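PDB 1I4U: crustacyanin-C1 subunit, which binds the carotenoid astaxanthin as one subunit of crustacyanin, the complex that gives the lobster carapace its blue colour. Local coordinates for residues A[69-72]-A[76-79]; A[63-68]-A[93-98]. All blocks are in the same frame, centred on the assembly; numbering follows the deposited sequence.

How the contacts relate
Along the chain, strand 63-68 comes first and belongs to contact 2. It runs into the corner at G69, where contact 1 begins. Contact 1 closes the short hairpin loop between segments 69-72 and 76-79, so that strand 76-85 sets out next to the residues that have just passed. That strand pairs on one flank with 63-68 and on the other with 93-97, and contact 2 bridges these two flanking strands across it. The hairpin of contact 1 is therefore nested inside the larger loop closed by contact 2. A backbone hydrogen bond between R79 and S67 joins the two contacts, tying the hairpin at the end of the lipocalin barrel to strand 63-68, whose I65 and S67 take part in contact 2.

Contact 1 of 2, residues A[69-72]-A[76-79]; sequences GIAY and LLKR
In I70 the CG1 branch lies beside the backbone N and anti to the carbonyl carbon (chi1 -45°), and CG of L76 takes the corresponding position. The non-hydrogen-bonded pairing of the two residues puts both side chains on one face of the hairpin, and these torsions bring I70 CD1 within 3.8 Å of L76 CD2, the side chains crossing at a slant. On the other face, with CG of L77 anti to its backbone N (chi1 179°), L77 CD2 comes within 4.1 Å of A71 CB, while L77 CB itself lies 4.0 Å from that A71 methyl; the small alanine is enough to meet the leucine there.

Between these faces the backbones of G69 and L77 form an antiparallel hydrogen-bonded pair. G69 N donates to L77 O at 3.1 Å, and L77 N returns a bond to G69 O at 3.0 Å. L76 CA adds a CA-H...O contact to G69 O at 3.5 Å. Glycine suits the corner because, at its backbone angles, a CB would jam against the preceding carbonyl oxygen.

L76 also packs on P174 and helix 175-178, while L77 rests on L47 and I48. Polar backbone bonds thus fix the register of this surface hairpin, and aliphatic contact on each face adds to them.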
loop_
_atom_site.group_PDB
_atom_site.type_symbol
_atom_site.label_atom_id
_atom_site.label_comp_id
_atom_site.label_asym_id
_atom_site.label_seq_id
_atom_site.Cartn_x
_atom_site.Cartn_y
_atom_site.Cartn_z
ATOM N N GLY A 69 -9.526 -19.200 -1.471
ATOM C CA GLY A 69 -10.395 -19.346 -2.650
ATOM C C GLY A 69 -9.546 -19.910 -3.795
ATOM O O GLY A 69 -8.541 -20.585 -3.527
ATOM N N ILE A 70 -9.981 -19.647 -5.009
ATOM C CA ILE A 70 -9.325 -20.138 -6.215
ATOM C C ILE A 70 -8.603 -18.958 -6.866
ATOM O O ILE A 70 -9.248 -17.945 -7.155
ATOM C CB ILE A 70 -10.325 -20.764 -7.212
ATOM C CG1 ILE A 70 -11.323 -21.704 -6.552
ATOM C CG2 ILE A 70 -9.566 -21.449 -8.335
ATOM C CD1 ILE A 70 -10.597 -22.801 -5.840
ATOM N N ALA A 71 -7.315 -19.113 -7.103
ATOM C CA ALA A 71 -6.449 -18.104 -7.714
ATOM C C ALA A 71 -6.751 -18.028 -9.201
ATOM O O ALA A 71 -7.472 -18.897 -9.737
ATOM C CB ALA A 71 -5.017 -18.527 -7.489
ATOM N N TYR A 72 -6.199 -17.013 -9.867
ATOM C CA TYR A 72 -6.424 -16.811 -11.297
ATOM C C TYR A 72 -5.874 -17.937 -12.168
ATOM O O TYR A 72 -6.335 -18.127 -13.300
ATOM C CB TYR A 72 -5.878 -15.430 -11.713
ATOM C CG TYR A 72 -6.816 -14.318 -11.284
ATOM C CD1 TYR A 72 -6.702 -13.703 -10.022
ATOM C CD2 TYR A 72 -7.861 -13.883 -12.102
ATOM C CE1 TYR A 72 -7.571 -12.708 -9.649
ATOM C CE2 TYR A 72 -8.734 -12.900 -11.728
ATOM C CZ TYR A 72 -8.578 -12.308 -10.499
ATOM O OH TYR A 72 -9.460 -11.324 -10.110
ATOM N N LEU A 76 -6.088 -23.667 -5.678
ATOM C CA LEU A 76 -6.418 -23.181 -4.339
ATOM C C LEU A 76 -5.304 -22.264 -3.832
ATOM O O LEU A 76 -4.136 -22.526 -4.059
ATOM C CB LEU A 76 -6.568 -24.326 -3.356
ATOM C CG LEU A 76 -7.776 -25.234 -3.533
ATOM C CD1 LEU A 76 -7.548 -26.623 -2.957
ATOM C CD2 LEU A 76 -8.972 -24.585 -2.858
ATOM N N LEU A 77 -5.682 -21.235 -3.068
ATOM C CA LEU A 77 -4.779 -20.252 -2.535
ATOM C C LEU A 77 -5.255 -19.770 -1.182
ATOM O O LEU A 77 -6.437 -19.535 -0.986
ATOM C CB LEU A 77 -4.654 -19.042 -3.501
ATOM C CG LEU A 77 -3.743 -17.906 -3.045
ATOM C CD1 LEU A 77 -2.284 -18.347 -2.913
ATOM C CD2 LEU A 77 -3.800 -16.730 -4.029
ATOM N N LYS A 78 -4.306 -19.672 -0.267
ATOM C CA LYS A 78 -4.501 -19.057 1.029
ATOM C C LYS A 78 -3.554 -17.869 1.153
ATOM O O LYS A 78 -2.367 -18.048 0.845
ATOM C CB LYS A 78 -4.248 -19.988 2.210
ATOM C CG LYS A 78 -4.366 -19.408 3.609
ATOM C CD LYS A 78 -4.206 -20.459 4.679
ATOM C CE LYS A 78 -2.866 -20.299 5.337
ATOM N NZ LYS A 78 -2.580 -21.417 6.289
ATOM N N ARG A 79 -4.108 -16.765 1.605
ATOM C CA ARG A 79 -3.358 -15.565 1.890
ATOM C C ARG A 79 -3.552 -15.181 3.339
ATOM O O ARG A 79 -4.657 -15.132 3.817
ATOM C CB ARG A 79 -3.837 -14.407 1.027
ATOM C CG ARG A 79 -3.611 -14.741 -0.430
ATOM C CD ARG A 79 -4.004 -13.549 -1.254
ATOM N NE ARG A 79 -2.898 -12.556 -1.088
ATOM C CZ ARG A 79 -3.161 -11.285 -1.469
ATOM N NH1 ARG A 79 -4.333 -10.885 -1.983
ATOM N NH2 ARG A 79 -2.213 -10.383 -1.339
#

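Contact 2 of 2, residues A[63-68]-A[93-98]; sequences FVIEST and LSIDYE. Unlike the reference sequence in segment 63-68: E66 (reference Lys).
Polar contact between the strands rests on Y97 and S67, whose hydroxyls meet with Y97 OH 2.6 Å from S67 OG. The serine oxygen lies at the edge of the phenol ring, in its plane, and also hydrogen-bonds OD1 of N54, so the small hydroxyl of a buried serine links the tyrosine to strand 52-58. With CG beside its backbone N (chi1 -83°), Y97 reaches its ring across to the other strand, a span that suits a long side chain ending in a hydroxyl. A phenylalanine in place of Y97 would probably leave S67 OG without its phenol partner and the ring freer to shift.

Van der Waals packing centres on I65. Its CG2 methyl rests against the phenol oxygen, 3.6 Å from Y97 OH. Of the apolar pairs, I65 CD1 approaches Y97 CZ obliquely at 4.5 Å and also meets I95 CD1, though the exact closeness of the two methyls is doubtful. The isoleucines cross at about a right angle; beta-branched residues suit strands.

The strand axes are 9.0 Å apart because strand 76-85 runs between them, and the 48° between their directions reflects the twist and curl of the lipocalin barrel wall. I65 further packs on Y56 of strand 52-58, and I95 on L105 of strand 102-110. A bound 2-methyl-2,4-pentanediol, probably from the crystallisation liquor, lies about 3 Å from the Y97 side chain, nearest atoms.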
loop_
_atom_site.group_PDB
_atom_site.type_symbol
_atom_site.label_atom_id
_atom_site.label_comp_id
_atom_site.label_asym_id
_atom_site.label_seq_id
_atom_site.Cartn_x
_atom_site.Cartn_y
_atom_site.Cartn_z
ATOM N N PHE A 63 -7.235 -7.963 13.899
ATOM C CA PHE A 63 -7.736 -9.169 13.260
ATOM C C PHE A 63 -6.632 -9.843 12.506
ATOM O O PHE A 63 -5.902 -9.217 11.741
ATOM C CB PHE A 63 -8.874 -8.863 12.297
ATOM C CG PHE A 63 -10.092 -8.180 12.853
ATOM C CD1 PHE A 63 -10.146 -6.810 12.867
ATOM C CD2 PHE A 63 -11.175 -8.897 13.331
ATOM C CE1 PHE A 63 -11.269 -6.149 13.361
ATOM C CE2 PHE A 63 -12.306 -8.255 13.809
ATOM C CZ PHE A 63 -12.377 -6.875 13.793
ATOM N N VAL A 64 -6.547 -11.153 12.700
ATOM C CA VAL A 64 -5.784 -12.050 11.894
ATOM C C VAL A 64 -6.708 -12.669 10.855
ATOM O O VAL A 64 -7.836 -13.067 11.159
ATOM C CB VAL A 64 -5.174 -13.166 12.771
ATOM C CG1 VAL A 64 -4.486 -14.221 11.951
ATOM C CG2 VAL A 64 -4.247 -12.457 13.783
ATOM N N ILE A 65 -6.283 -12.699 9.611
ATOM C CA ILE A 65 -7.146 -13.040 8.494
ATOM C C ILE A 65 -6.550 -14.220 7.764
ATOM O O ILE A 65 -5.365 -14.194 7.463
ATOM C CB ILE A 65 -7.345 -11.906 7.464
ATOM C CG1 ILE A 65 -7.726 -10.604 8.117
ATOM C CG2 ILE A 65 -8.373 -12.324 6.424
ATOM C CD1 ILE A 65 -7.674 -9.403 7.221
ATOM N N GLU A 66 -7.388 -15.203 7.443
ATOM C CA GLU A 66 -7.052 -16.217 6.464
ATOM C C GLU A 66 -8.048 -16.026 5.311
ATOM O O GLU A 66 -9.248 -16.206 5.474
ATOM C CB GLU A 66 -7.122 -17.639 7.039
ATOM C CG GLU A 66 -6.124 -17.857 8.164
ATOM C CD GLU A 66 -6.145 -19.241 8.724
ATOM O OE1 GLU A 66 -5.055 -19.806 8.746
ATOM O OE2 GLU A 66 -7.270 -19.563 9.075
ATOM N N SER A 67 -7.529 -15.626 4.147
ATOM C CA SER A 67 -8.307 -15.423 2.962
ATOM C C SER A 67 -8.013 -16.562 1.992
ATOM O O SER A 67 -6.858 -16.842 1.695
ATOM C CB SER A 67 -7.990 -14.086 2.294
ATOM O OG SER A 67 -8.433 -13.001 3.075
ATOM N N THR A 68 -9.061 -17.252 1.523
ATOM C CA THR A 68 -8.875 -18.428 0.703
ATOM C C THR A 68 -9.837 -18.365 -0.484
ATOM O O THR A 68 -10.833 -17.651 -0.516
ATOM C CB THR A 68 -9.127 -19.736 1.501
ATOM O OG1 THR A 68 -10.493 -19.741 1.927
ATOM C CG2 THR A 68 -8.160 -19.858 2.664
ATOM N N LEU A 93 -8.900 1.429 9.704
ATOM C CA LEU A 93 -8.025 0.277 9.777
ATOM C C LEU A 93 -7.080 0.284 8.577
ATOM O O LEU A 93 -7.364 0.816 7.505
ATOM C CB LEU A 93 -8.855 -1.020 9.728
ATOM C CG LEU A 93 -9.843 -1.160 10.887
ATOM C CD1 LEU A 93 -10.922 -2.158 10.529
ATOM C CD2 LEU A 93 -9.063 -1.500 12.155
ATOM N N SER A 94 -5.922 -0.358 8.747
ATOM C CA SER A 94 -5.073 -0.805 7.661
ATOM C C SER A 94 -5.293 -2.291 7.399
ATOM O O SER A 94 -5.307 -3.066 8.328
ATOM C CB SER A 94 -3.611 -0.654 8.008
ATOM O OG SER A 94 -3.271 0.702 8.242
ATOM N N ILE A 95 -5.497 -2.630 6.135
ATOM C CA ILE A 95 -5.569 -4.031 5.748
ATOM C C ILE A 95 -4.218 -4.350 5.120
ATOM O O ILE A 95 -3.724 -3.628 4.229
ATOM C CB ILE A 95 -6.722 -4.310 4.780
ATOM C CG1 ILE A 95 -6.785 -5.801 4.448
ATOM C CG2 ILE A 95 -6.653 -3.514 3.485
ATOM C CD1 ILE A 95 -7.433 -6.686 5.406
ATOM N N ASP A 96 -3.582 -5.399 5.605
ATOM C CA ASP A 96 -2.216 -5.781 5.244
ATOM C C ASP A 96 -2.186 -7.264 4.911
ATOM O O ASP A 96 -2.874 -8.032 5.570
ATOM C CB ASP A 96 -1.285 -5.437 6.411
ATOM C CG ASP A 96 0.180 -5.269 6.078
ATOM O OD1 ASP A 96 0.602 -5.622 4.958
ATOM O OD2 ASP A 96 0.903 -4.797 7.012
ATOM N N TYR A 97 -1.422 -7.678 3.914
ATOM C CA TYR A 97 -1.286 -9.056 3.542
ATOM C C TYR A 97 0.167 -9.406 3.362
ATOM O O TYR A 97 1.001 -8.584 2.947
ATOM C CB TYR A 97 -2.042 -9.401 2.229
ATOM C CG TYR A 97 -3.504 -9.676 2.540
ATOM C CD1 TYR A 97 -4.449 -8.684 2.695
ATOM C CD2 TYR A 97 -3.962 -10.969 2.696
ATOM C CE1 TYR A 97 -5.794 -8.970 2.986
ATOM C CE2 TYR A 97 -5.278 -11.268 2.972
ATOM C CZ TYR A 97 -6.198 -10.283 3.108
ATOM O OH TYR A 97 -7.511 -10.562 3.410
ATOM N N GLU A 98 0.541 -10.651 3.644
ATOM C CA GLU A 98 1.894 -11.087 3.354
ATOM C C GLU A 98 2.269 -10.840 1.890
ATOM O O GLU A 98 1.472 -11.040 1.007
ATOM C CB GLU A 98 2.096 -12.569 3.584
ATOM C CG GLU A 98 2.480 -13.025 4.957
ATOM C CD GLU A 98 2.486 -14.525 5.179
ATOM O OE1 GLU A 98 1.891 -15.296 4.393
ATOM O OE2 GLU A 98 3.119 -14.901 6.175
#